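Local coordinates for protein bile salt hydrolase/transferase (Clostridium perfringens, PDB 2BJF) that hydrolyses the amide bond of glycine- and taurine-conjugated bile salts to free the bile acid, and also has bile acid amine N-acyltransferase activity, at residues A[18-23]-A[276-281]; A[74-79]-A[108-113]; A[141-146]-A[171-176]. One frame throughout, in Å; residues are numbered along the deposited sequence.

Overall arrangement
Contact 1 joins strands 14-22 and 275-283 next to the deoxycholate carboxylate, in the sheet whose first strand, 3-8, follows the N-terminal nucleophile Cys2. Contact 3 bridges this sheet and the second one, its strand 172-173 leading to Asn175 beside bound taurine; its centre is about 13 Å from that of contact 1, and deoxycholate touches both. Contact 2 packs helix 105-112 on strand 77-82 of the second sheet, with its centre about 15 Å from contact 3 and about 20 Å from contact 1. Strands 77-82 and 142-147 are neighbours, linked by a probable hydrogen bond from Ala79 N to Met145 O (2.9 Å). Contacts 2 and 3 follow one another inside the loop closed by contact 1.

Contact 1 (A[18-23]-A[276-281]); sequences RNMDIE and TQYTSC. With DXC ((3alpha,5beta,12alpha)-3,12-dihydroxycholan-24-oic acid), chain B.
Met20 CB sits over one face of the Tyr278 ring, a CH-pi contact 3.6 Å from CB to the ring centroid. From there the Met20 side chain folds back, bent at both chi2 and chi3, and CE comes to rest 3.4 Å from Tyr278 OH while also lying over the centre of the Arg18 guanidinium. That guanidinium is turned 65° from the tyrosine ring, with Arg18 CD passing near Tyr278 CE1. The bent arginine chain has NE bonded to the carbonyl O of its neighbour Asn19, reached from above the carbonyl plane, and NH2 lies 3.0 Å from deoxycholate O3. NH2 also bonds to Gly80 O; NH1 forms a salt bridge with Asp69, whose carboxylate in addition receives Tyr278 OH and Ser280 OG. Arg18 and Met20, both of the deoxycholate pocket, thus share a face with Tyr278 and Ser280. The backbones are adjacent antiparallel strands of the Ntn-hydrolase sheet that also contains strand 3-8 next to the nucleophile Cys2. A beta bulge interrupts their pairing: Asn19 lies opposite Thr279 but Asp21 opposite Thr276, and the extra Gln277, in a helical backbone conformation, still gives its N-H to Met20 O. On the reverse face two hydroxyls tie the strands by their side chains. Thr279 OG1 donates to Asn19 OD1 (2.8 Å), the two side chains lying alongside each other, and Thr276 CG2 packs against Asn19 CG. Thr276 OG1 donates to Asp21 OD1 (2.7 Å) from above the carboxylate plane. With CG anti to its carbonyl carbon (chi1 -54°), Asp21 brings this oxygen to Thr276, while OD2 bonds to the N-terminal nitrogen of Cys2.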
loop_
_atom_site.group_PDB
_atom_site.type_symbol
_atom_site.label_atom_id
_atom_site.label_comp_id
_atom_site.label_asym_id
_atom_site.label_seq_id
_atom_site.Cartn_x
_atom_site.Cartn_y
_atom_site.Cartn_z
ATOM N N ARG A 18 -18.814 -15.703 -11.972
ATOM C CA ARG A 18 -18.734 -14.548 -11.082
ATOM C C ARG A 18 -18.874 -14.861 -9.598
ATOM O O ARG A 18 -19.484 -15.862 -9.215
ATOM C CB ARG A 18 -19.798 -13.508 -11.477
ATOM C CG ARG A 18 -21.246 -14.027 -11.472
ATOM C CD ARG A 18 -21.959 -13.793 -10.137
ATOM N NE ARG A 18 -22.082 -12.371 -9.817
ATOM C CZ ARG A 18 -22.980 -11.546 -10.353
ATOM N NH1 ARG A 18 -23.862 -11.985 -11.247
ATOM N NH2 ARG A 18 -22.997 -10.268 -9.991
ATOM N N ASN A 19 -18.294 -13.988 -8.780
ATOM C CA ASN A 19 -18.671 -13.855 -7.380
ATOM C C ASN A 19 -19.882 -12.938 -7.294
ATOM O O ASN A 19 -19.908 -11.878 -7.928
ATOM C CB ASN A 19 -17.536 -13.224 -6.567
ATOM C CG ASN A 19 -16.453 -14.216 -6.183
ATOM O OD1 ASN A 19 -16.619 -15.429 -6.301
ATOM N ND2 ASN A 19 -15.329 -13.692 -5.708
ATOM N N MET A 20 -20.882 -13.346 -6.517
ATOM C CA MET A 20 -22.012 -12.480 -6.203
ATOM C C MET A 20 -21.802 -11.872 -4.824
ATOM O O MET A 20 -21.901 -12.570 -3.815
ATOM C CB MET A 20 -23.329 -13.260 -6.245
ATOM C CG MET A 20 -24.535 -12.500 -5.683
ATOM S SD MET A 20 -24.973 -11.036 -6.631
ATOM C CE MET A 20 -25.587 -11.794 -8.127
ATOM N N ASP A 21 -21.512 -10.572 -4.791
ATOM C CA ASP A 21 -21.222 -9.878 -3.539
ATOM C C ASP A 21 -22.378 -8.966 -3.131
ATOM O O ASP A 21 -22.501 -7.840 -3.628
ATOM C CB ASP A 21 -19.913 -9.082 -3.643
ATOM C CG ASP A 21 -18.731 -9.931 -4.098
ATOM O OD1 ASP A 21 -18.752 -11.169 -3.913
ATOM O OD2 ASP A 21 -17.766 -9.347 -4.635
ATOM N N ILE A 22 -23.227 -9.472 -2.239
ATOM C CA ILE A 22 -24.377 -8.727 -1.709
ATOM C C ILE A 22 -24.619 -9.073 -0.235
ATOM O O ILE A 22 -24.140 -10.099 0.255
ATOM C CB ILE A 22 -25.680 -8.957 -2.536
ATOM C CG1 ILE A 22 -25.931 -10.452 -2.772
ATOM C CG2 ILE A 22 -25.640 -8.175 -3.858
ATOM C CD1 ILE A 22 -27.241 -10.769 -3.473
ATOM N N GLU A 23 -25.351 -8.207 0.465
ATOM C CA GLU A 23 -25.637 -8.396 1.890
ATOM C C GLU A 23 -27.037 -8.974 2.139
ATOM O O GLU A 23 -27.500 -9.045 3.283
ATOM C CB GLU A 23 -25.439 -7.077 2.660
ATOM C CG GLU A 23 -26.527 -6.012 2.449
ATOM C CD GLU A 23 -26.298 -5.118 1.235
ATOM O OE1 GLU A 23 -25.820 -5.603 0.187
ATOM O OE2 GLU A 23 -26.619 -3.914 1.329
ATOM N N THR A 276 -19.622 -12.684 -0.244
ATOM C CA THR A 276 -19.693 -13.422 -1.500
ATOM C C THR A 276 -20.701 -14.544 -1.263
ATOM O O THR A 276 -20.358 -15.605 -0.724
ATOM C CB THR A 276 -18.318 -13.961 -1.945
ATOM O OG1 THR A 276 -17.445 -12.854 -2.206
ATOM C CG2 THR A 276 -18.446 -14.804 -3.216
ATOM N N GLN A 277 -21.948 -14.288 -1.654
ATOM C CA GLN A 277 -23.058 -15.209 -1.406
ATOM C C GLN A 277 -22.906 -16.510 -2.188
ATOM O O GLN A 277 -23.170 -17.591 -1.659
ATOM C CB GLN A 277 -24.399 -14.545 -1.738
ATOM C CG GLN A 277 -24.726 -13.310 -0.898
ATOM C CD GLN A 277 -25.237 -13.625 0.505
ATOM O OE1 GLN A 277 -25.323 -12.736 1.352
ATOM N NE2 GLN A 277 -25.586 -14.884 0.754
ATOM N N TYR A 278 -22.485 -16.392 -3.444
ATOM C CA TYR A 278 -22.209 -17.551 -4.292
ATOM C C TYR A 278 -21.120 -17.271 -5.324
ATOM O O TYR A 278 -20.808 -16.114 -5.626
ATOM C CB TYR A 278 -23.488 -18.106 -4.955
ATOM C CG TYR A 278 -24.090 -17.274 -6.070
ATOM C CD1 TYR A 278 -23.601 -17.356 -7.377
ATOM C CD2 TYR A 278 -25.179 -16.441 -5.829
ATOM C CE1 TYR A 278 -24.164 -16.606 -8.406
ATOM C CE2 TYR A 278 -25.754 -15.693 -6.852
ATOM C CZ TYR A 278 -25.237 -15.774 -8.133
ATOM O OH TYR A 278 -25.807 -15.032 -9.143
ATOM N N THR A 279 -20.538 -18.347 -5.839
ATOM C CA THR A 279 -19.562 -18.278 -6.913
ATOM C C THR A 279 -20.020 -19.225 -8.012
ATOM O O THR A 279 -20.163 -20.428 -7.783
ATOM C CB THR A 279 -18.155 -18.666 -6.422
ATOM O OG1 THR A 279 -17.771 -17.804 -5.344
ATOM C CG2 THR A 279 -17.131 -18.551 -7.546
ATOM N N SER A 280 -20.270 -18.671 -9.195
ATOM C CA SER A 280 -20.717 -19.463 -10.335
ATOM C C SER A 280 -19.621 -19.576 -11.387
ATOM O O SER A 280 -18.811 -18.664 -11.560
ATOM C CB SER A 280 -21.989 -18.870 -10.947
ATOM O OG SER A 280 -21.737 -17.628 -11.577
ATOM N N CYS A 281 -19.599 -20.714 -12.072
ATOM C CA CYS A 281 -18.663 -20.963 -13.158
ATOM C C CYS A 281 -19.371 -21.773 -14.228
ATOM O O CYS A 281 -19.748 -22.922 -13.999
ATOM C CB CYS A 281 -17.431 -21.716 -12.653
ATOM S SG CYS A 281 -16.236 -22.130 -13.946
HETATM C C1 DXC B . -35.631 -4.623 -6.713
HETATM C C2 DXC B . -35.370 -4.648 -8.219
HETATM C C3 DXC B . -35.891 -5.922 -8.907
HETATM C C4 DXC B . -35.434 -7.229 -8.233
HETATM C C5 DXC B . -35.695 -7.146 -6.728
HETATM C C6 DXC B . -35.114 -5.900 -6.058
HETATM C C7 DXC B . -35.544 -5.868 -10.403
HETATM C C8 DXC B . -34.076 -6.169 -10.710
HETATM C C9 DXC B . -33.528 -7.406 -9.997
HETATM C C10 DXC B . -33.923 -7.453 -8.505
HETATM C C11 DXC B . -31.996 -7.434 -10.048
HETATM C C12 DXC B . -31.354 -8.666 -9.404
HETATM C C13 DXC B . -31.785 -8.764 -7.932
HETATM C C14 DXC B . -33.313 -8.676 -7.788
HETATM C C15 DXC B . -31.285 -7.232 -11.386
HETATM C C16 DXC B . -29.872 -7.756 -11.106
HETATM C C17 DXC B . -29.881 -8.323 -9.675
HETATM C C18 DXC B . -36.252 -8.404 -8.766
HETATM C C19 DXC B . -28.775 -9.378 -9.453
HETATM O O1 DXC B . -31.158 -7.748 -7.133
HETATM O O2 DXC B . -34.967 -3.492 -6.135
HETATM C C20 DXC B . -31.757 -9.964 -10.128
HETATM C C21 DXC B . -27.375 -8.763 -9.577
HETATM C C22 DXC B . -27.118 -7.651 -8.556
HETATM C C23 DXC B . -25.644 -7.438 -8.288
HETATM O O3 DXC B . -24.807 -8.240 -8.754
HETATM O O4 DXC B . -25.320 -6.450 -7.595
HETATM C C24 DXC B . -28.877 -10.149 -8.133
#

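Contact 2 (A[74-79]-A[108-113]); sequences KGLGCA and WVLANF
Leu76 CD2 fits between Val109 and Phe113, meeting Val109 CG1 at 3.9 Å and Phe113 CB at 4.1 Å. The same methyl approaches Phe113 O to 3.3 Å, a tight fit against the backbone. Leu76 CG stands anti to its backbone N (chi1 -176°), which carries the branch toward the helix. Leu110 answers from the other segment: of its two branches CD2 is the one turned to the 74-79 backbone, 3.4 Å from Leu76 O and 4.0 Å from Cys78 CB. Val109 CG1 lies near Cys78 CB as well; the side-chain contacts are apolar, and no hydrogen bond joins the two segments directly. Behind them Asn72 bonds to both segments and probably helps to set their spacing. Its OD1 accepts from Lys74 N and Leu76 N, and its ND2 donates to Leu110 O and, weakly, to Phe113 O. Within 108-113, Asn112 ND2 bonds to Trp108 O (2.9 Å) along a carbonyl lone pair, while Asn112 CB lies over the centre of the Phe113 ring, whose CE2 in turn stands above the Trp108 indole. The whole is helix-on-sheet packing in the Ntn-hydrolase fold. Strand 77-79 runs nearly antiparallel to helix 108-112, their axes 8.4 Å apart; Leu76 and Phe113 both reach Val119 of helix 116-123, while Leu76, Cys78 and Val109 touch Ile146 on neighbouring strand 142-147.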
loop_
_atom_site.group_PDB
_atom_site.type_symbol
_atom_site.label_atom_id
_atom_site.label_comp_id
_atom_site.label_asym_id
_atom_site.label_seq_id
_atom_site.Cartn_x
_atom_site.Cartn_y
_atom_site.Cartn_z
ATOM N N LYS A 74 -25.978 -21.928 -26.954
ATOM C CA LYS A 74 -24.988 -21.668 -28.000
ATOM C C LYS A 74 -23.610 -21.334 -27.430
ATOM O O LYS A 74 -22.644 -21.166 -28.179
ATOM C CB LYS A 74 -25.461 -20.540 -28.929
ATOM C CG LYS A 74 -26.837 -20.756 -29.572
ATOM C CD LYS A 74 -26.933 -22.052 -30.381
ATOM C CE LYS A 74 -26.156 -21.975 -31.686
ATOM N NZ LYS A 74 -26.353 -23.201 -32.508
ATOM N N GLY A 75 -23.526 -21.241 -26.106
ATOM C CA GLY A 75 -22.261 -20.951 -25.438
ATOM C C GLY A 75 -22.006 -19.474 -25.209
ATOM O O GLY A 75 -20.865 -19.067 -24.976
ATOM N N LEU A 76 -23.064 -18.669 -25.277
ATOM C CA LEU A 76 -22.980 -17.255 -24.919
ATOM C C LEU A 76 -23.306 -17.082 -23.440
ATOM O O LEU A 76 -24.306 -17.610 -22.958
ATOM C CB LEU A 76 -23.931 -16.413 -25.779
ATOM C CG LEU A 76 -23.899 -14.890 -25.599
ATOM C CD1 LEU A 76 -22.562 -14.306 -26.043
ATOM C CD2 LEU A 76 -25.050 -14.243 -26.359
ATOM N N GLY A 77 -22.455 -16.347 -22.728
ATOM C CA GLY A 77 -22.653 -16.095 -21.302
ATOM C C GLY A 77 -22.769 -14.617 -20.990
ATOM O O GLY A 77 -22.186 -13.783 -21.680
ATOM N N CYS A 78 -23.532 -14.294 -19.948
ATOM C CA CYS A 78 -23.690 -12.909 -19.506
ATOM C C CYS A 78 -23.867 -12.832 -17.997
ATOM O O CYS A 78 -24.570 -13.651 -17.405
ATOM C CB CYS A 78 -24.878 -12.242 -20.211
ATOM S SG CYS A 78 -25.065 -10.474 -19.843
ATOM N N ALA A 79 -23.216 -11.846 -17.385
ATOM C CA ALA A 79 -23.336 -11.600 -15.952
ATOM C C ALA A 79 -23.591 -10.123 -15.678
ATOM O O ALA A 79 -22.946 -9.254 -16.273
ATOM C CB ALA A 79 -22.082 -12.064 -15.223
ATOM N N TRP A 108 -32.419 -10.640 -22.353
ATOM C CA TRP A 108 -32.471 -10.162 -23.739
ATOM C C TRP A 108 -31.239 -10.605 -24.533
ATOM O O TRP A 108 -31.353 -11.002 -25.696
ATOM C CB TRP A 108 -32.631 -8.636 -23.780
ATOM C CG TRP A 108 -32.553 -8.036 -25.158
ATOM C CD1 TRP A 108 -33.567 -7.930 -26.066
ATOM C CD2 TRP A 108 -31.398 -7.455 -25.778
ATOM N NE1 TRP A 108 -33.116 -7.321 -27.213
ATOM C CE2 TRP A 108 -31.787 -7.020 -27.065
ATOM C CE3 TRP A 108 -30.070 -7.262 -25.371
ATOM C CZ2 TRP A 108 -30.897 -6.402 -27.950
ATOM C CZ3 TRP A 108 -29.181 -6.648 -26.254
ATOM C CH2 TRP A 108 -29.603 -6.225 -27.528
ATOM N N VAL A 109 -30.070 -10.545 -23.897
ATOM C CA VAL A 109 -28.822 -10.990 -24.518
ATOM C C VAL A 109 -28.847 -12.497 -24.790
ATOM O O VAL A 109 -28.592 -12.935 -25.913
ATOM C CB VAL A 109 -27.586 -10.623 -23.651
ATOM C CG1 VAL A 109 -26.318 -11.280 -24.193
ATOM C CG2 VAL A 109 -27.411 -9.113 -23.587
ATOM N N LEU A 110 -29.171 -13.276 -23.761
ATOM C CA LEU A 110 -29.083 -14.732 -23.836
ATOM C C LEU A 110 -30.169 -15.368 -24.697
ATOM O O LEU A 110 -29.915 -16.356 -25.384
ATOM C CB LEU A 110 -29.106 -15.350 -22.436
ATOM C CG LEU A 110 -27.958 -14.977 -21.493
ATOM C CD1 LEU A 110 -28.124 -15.723 -20.188
ATOM C CD2 LEU A 110 -26.598 -15.275 -22.118
ATOM N N ALA A 111 -31.371 -14.801 -24.654
ATOM C CA ALA A 111 -32.503 -15.364 -25.387
ATOM C C ALA A 111 -32.401 -15.153 -26.894
ATOM O O ALA A 111 -32.952 -15.938 -27.666
ATOM C CB ALA A 111 -33.814 -14.795 -24.863
ATOM N N ASN A 112 -31.692 -14.106 -27.309
ATOM C CA ASN A 112 -31.740 -13.652 -28.702
ATOM C C ASN A 112 -30.507 -13.922 -29.565
ATOM O O ASN A 112 -30.625 -14.053 -30.786
ATOM C CB ASN A 112 -32.084 -12.159 -28.755
ATOM C CG ASN A 112 -33.525 -11.878 -28.374
ATOM O OD1 ASN A 112 -34.458 -12.371 -29.012
ATOM N ND2 ASN A 112 -33.716 -11.071 -27.338
ATOM N N PHE A 113 -29.334 -13.994 -28.941
ATOM C CA PHE A 113 -28.075 -14.009 -29.690
ATOM C C PHE A 113 -27.199 -15.221 -29.386
ATOM O O PHE A 113 -27.273 -15.794 -28.298
ATOM C CB PHE A 113 -27.312 -12.701 -29.453
ATOM C CG PHE A 113 -28.167 -11.471 -29.602
ATOM C CD1 PHE A 113 -28.570 -11.038 -30.862
ATOM C CD2 PHE A 113 -28.588 -10.758 -28.482
ATOM C CE1 PHE A 113 -29.373 -9.908 -31.006
ATOM C CE2 PHE A 113 -29.388 -9.626 -28.615
ATOM C CZ PHE A 113 -29.783 -9.202 -29.880
#

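Contact 3 (A[141-146]-A[171-176]); sequences TLHWMI and GVLTNS. With DXC ((3alpha,5beta,12alpha)-3,12-dihydroxycholan-24-oic acid), chain B.
One face of the His143 imidazole is covered by Leu173, whose CD2 lies 3.9 Å from the ring centroid and 16° off the ring normal, a CH-pi contact offset toward the rim. Here the two beta sheets of the Ntn-hydrolase sandwich meet: strand 142-147 belongs to one, strand 172-173 to the edge of the other, and the touching parts run in nearly opposite directions. At the edge of the His143 ring NE2 donates to Thr174 O (2.7 Å), with the acceptor almost in the ring plane but the donor tilted from the carbonyl plane. ND1 at the other end bonds to Glu157 OE2, so both ring nitrogens are engaged and the rotation of the imidazole is fixed; a carboxylate and a carbonyl as partners may favour a positively charged ring. The next ring along, the Trp144 indole, has Leu142 CB over one face. His143 and Leu173 reach toward each other tip to tip, His143 CG lying between its backbone N and carbonyl carbon (chi1 66°), which swings the ring out toward 171-176. Met145, extended throughout, instead slides past Leu173: CB rests on Leu173 CD2 at 3.8 Å, SD beside Leu173 CB at 3.9 Å. The bond to Thr174 O holds the backbone just before Asn175, a residue of the taurine pocket. Asn175 OD1 bonds to Cys2 N and Arg228 NH2, and its ND2 to the O of Asn82, itself a taurine-binding residue, which places His143 probably in a second shell, behind Asn175. Leu142, one residue before, packs on deoxycholate, with CD1 3.7 Å from its C16. Away from the site, the contact ends at the tip of Met145, where CE lies 3.8 Å from Gly171 O.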
loop_
_atom_site.group_PDB
_atom_site.type_symbol
_atom_site.label_atom_id
_atom_site.label_comp_id
_atom_site.label_asym_id
_atom_site.label_seq_id
_atom_site.Cartn_x
_atom_site.Cartn_y
_atom_site.Cartn_z
ATOM N N THR A 141 -28.584 -0.829 -10.015
ATOM C CA THR A 141 -27.558 -0.205 -10.847
ATOM C C THR A 141 -26.588 -1.283 -11.323
ATOM O O THR A 141 -25.948 -1.952 -10.509
ATOM C CB THR A 141 -26.799 0.886 -10.074
ATOM O OG1 THR A 141 -26.310 0.344 -8.840
ATOM C CG2 THR A 141 -27.713 2.067 -9.774
ATOM N N LEU A 142 -26.495 -1.454 -12.640
ATOM C CA LEU A 142 -25.781 -2.592 -13.215
ATOM C C LEU A 142 -24.900 -2.253 -14.410
ATOM O O LEU A 142 -25.178 -1.320 -15.166
ATOM C CB LEU A 142 -26.774 -3.675 -13.652
ATOM C CG LEU A 142 -27.661 -4.375 -12.622
ATOM C CD1 LEU A 142 -28.838 -5.024 -13.326
ATOM C CD2 LEU A 142 -26.879 -5.396 -11.802
ATOM N N HIS A 143 -23.828 -3.027 -14.551
ATOM C CA HIS A 143 -23.118 -3.169 -15.818
ATOM C C HIS A 143 -22.915 -4.659 -16.100
ATOM O O HIS A 143 -23.048 -5.490 -15.194
ATOM C CB HIS A 143 -21.814 -2.351 -15.854
ATOM C CG HIS A 143 -20.757 -2.802 -14.891
ATOM N ND1 HIS A 143 -19.441 -2.410 -15.011
ATOM C CD2 HIS A 143 -20.812 -3.600 -13.799
ATOM C CE1 HIS A 143 -18.732 -2.945 -14.033
ATOM N NE2 HIS A 143 -19.539 -3.674 -13.285
ATOM N N TRP A 144 -22.622 -5.001 -17.350
ATOM C CA TRP A 144 -22.632 -6.399 -17.767
ATOM C C TRP A 144 -21.337 -6.842 -18.430
ATOM O O TRP A 144 -20.711 -6.076 -19.161
ATOM C CB TRP A 144 -23.808 -6.667 -18.714
ATOM C CG TRP A 144 -25.158 -6.442 -18.096
ATOM C CD1 TRP A 144 -25.967 -7.383 -17.527
ATOM C CD2 TRP A 144 -25.855 -5.194 -17.986
ATOM N NE1 TRP A 144 -27.126 -6.800 -17.069
ATOM C CE2 TRP A 144 -27.083 -5.458 -17.338
ATOM C CE3 TRP A 144 -25.565 -3.880 -18.378
ATOM C CZ2 TRP A 144 -28.021 -4.454 -17.068
ATOM C CZ3 TRP A 144 -26.493 -2.882 -18.103
ATOM C CH2 TRP A 144 -27.708 -3.176 -17.457
ATOM N N MET A 145 -20.949 -8.085 -18.161
ATOM C CA MET A 145 -19.881 -8.744 -18.903
ATOM C C MET A 145 -20.488 -9.859 -19.749
ATOM O O MET A 145 -21.318 -10.634 -19.267
ATOM C CB MET A 145 -18.815 -9.300 -17.958
ATOM C CG MET A 145 -17.604 -9.887 -18.669
ATOM S SD MET A 145 -16.262 -10.281 -17.533
ATOM C CE MET A 145 -15.163 -11.195 -18.611
ATOM N N ILE A 146 -20.079 -9.917 -21.013
ATOM C CA ILE A 146 -20.584 -10.904 -21.965
ATOM C C ILE A 146 -19.394 -11.638 -22.578
ATOM O O ILE A 146 -18.410 -11.011 -22.974
ATOM C CB ILE A 146 -21.452 -10.239 -23.071
ATOM C CG1 ILE A 146 -22.627 -9.475 -22.449
ATOM C CG2 ILE A 146 -21.969 -11.282 -24.061
ATOM C CD1 ILE A 146 -23.331 -8.516 -23.397
ATOM N N GLY A 171 -10.069 -10.022 -19.160
ATOM C CA GLY A 171 -10.763 -11.244 -18.758
ATOM C C GLY A 171 -11.492 -11.136 -17.430
ATOM O O GLY A 171 -11.949 -12.145 -16.882
ATOM N N VAL A 172 -11.598 -9.913 -16.911
ATOM C CA VAL A 172 -12.206 -9.677 -15.599
ATOM C C VAL A 172 -13.093 -8.430 -15.574
ATOM O O VAL A 172 -12.990 -7.558 -16.443
ATOM C CB VAL A 172 -11.139 -9.565 -14.461
ATOM C CG1 VAL A 172 -10.147 -10.731 -14.500
ATOM C CG2 VAL A 172 -10.403 -8.232 -14.524
ATOM N N LEU A 173 -13.960 -8.360 -14.567
ATOM C CA LEU A 173 -14.770 -7.173 -14.298
ATOM C C LEU A 173 -15.118 -7.136 -12.816
ATOM O O LEU A 173 -15.286 -8.179 -12.194
ATOM C CB LEU A 173 -16.054 -7.188 -15.138
ATOM C CG LEU A 173 -16.908 -5.912 -15.174
ATOM C CD1 LEU A 173 -16.161 -4.771 -15.858
ATOM C CD2 LEU A 173 -18.241 -6.166 -15.862
ATOM N N THR A 174 -15.204 -5.938 -12.245
ATOM C CA THR A 174 -15.758 -5.800 -10.898
ATOM C C THR A 174 -16.920 -4.806 -10.896
ATOM O O THR A 174 -17.947 -5.048 -11.533
ATOM C CB THR A 174 -14.690 -5.448 -9.820
ATOM O OG1 THR A 174 -14.056 -4.204 -10.143
ATOM C CG2 THR A 174 -13.641 -6.554 -9.705
ATOM N N ASN A 175 -16.749 -3.694 -10.189
ATOM C CA ASN A 175 -17.794 -2.688 -10.062
ATOM C C ASN A 175 -17.245 -1.310 -10.449
ATOM O O ASN A 175 -16.333 -1.229 -11.273
ATOM C CB ASN A 175 -18.380 -2.727 -8.645
ATOM C CG ASN A 175 -18.761 -4.141 -8.208
ATOM O OD1 ASN A 175 -18.051 -4.775 -7.425
ATOM N ND2 ASN A 175 -19.871 -4.646 -8.734
ATOM N N SER A 176 -17.796 -0.239 -9.879
ATOM C CA SER A 176 -17.383 1.129 -10.226
ATOM C C SER A 176 -15.931 1.421 -9.813
ATOM O O SER A 176 -15.448 0.844 -8.840
ATOM C CB SER A 176 -18.344 2.150 -9.612
ATOM O OG SER A 176 -19.640 2.011 -10.172
HETATM C C1 DXC B . -35.631 -4.623 -6.713
HETATM C C2 DXC B . -35.370 -4.648 -8.219
HETATM C C3 DXC B . -35.891 -5.922 -8.907
HETATM C C4 DXC B . -35.434 -7.229 -8.233
HETATM C C5 DXC B . -35.695 -7.146 -6.728
HETATM C C6 DXC B . -35.114 -5.900 -6.058
HETATM C C7 DXC B . -35.544 -5.868 -10.403
HETATM C C8 DXC B . -34.076 -6.169 -10.710
HETATM C C9 DXC B . -33.528 -7.406 -9.997
HETATM C C10 DXC B . -33.923 -7.453 -8.505
HETATM C C11 DXC B . -31.996 -7.434 -10.048
HETATM C C12 DXC B . -31.354 -8.666 -9.404
HETATM C C13 DXC B . -31.785 -8.764 -7.932
HETATM C C14 DXC B . -33.313 -8.676 -7.788
HETATM C C15 DXC B . -31.285 -7.232 -11.386
HETATM C C16 DXC B . -29.872 -7.756 -11.106
HETATM C C17 DXC B . -29.881 -8.323 -9.675
HETATM C C18 DXC B . -36.252 -8.404 -8.766
HETATM C C19 DXC B . -28.775 -9.378 -9.453
HETATM O O1 DXC B . -31.158 -7.748 -7.133
HETATM O O2 DXC B . -34.967 -3.492 -6.135
HETATM C C20 DXC B . -31.757 -9.964 -10.128
HETATM C C21 DXC B . -27.375 -8.763 -9.577
HETATM C C22 DXC B . -27.118 -7.651 -8.556
HETATM C C23 DXC B . -25.644 -7.438 -8.288
HETATM O O3 DXC B . -24.807 -8.240 -8.754
HETATM O O4 DXC B . -25.320 -6.450 -7.595
HETATM C C24 DXC B . -28.877 -10.149 -8.133
#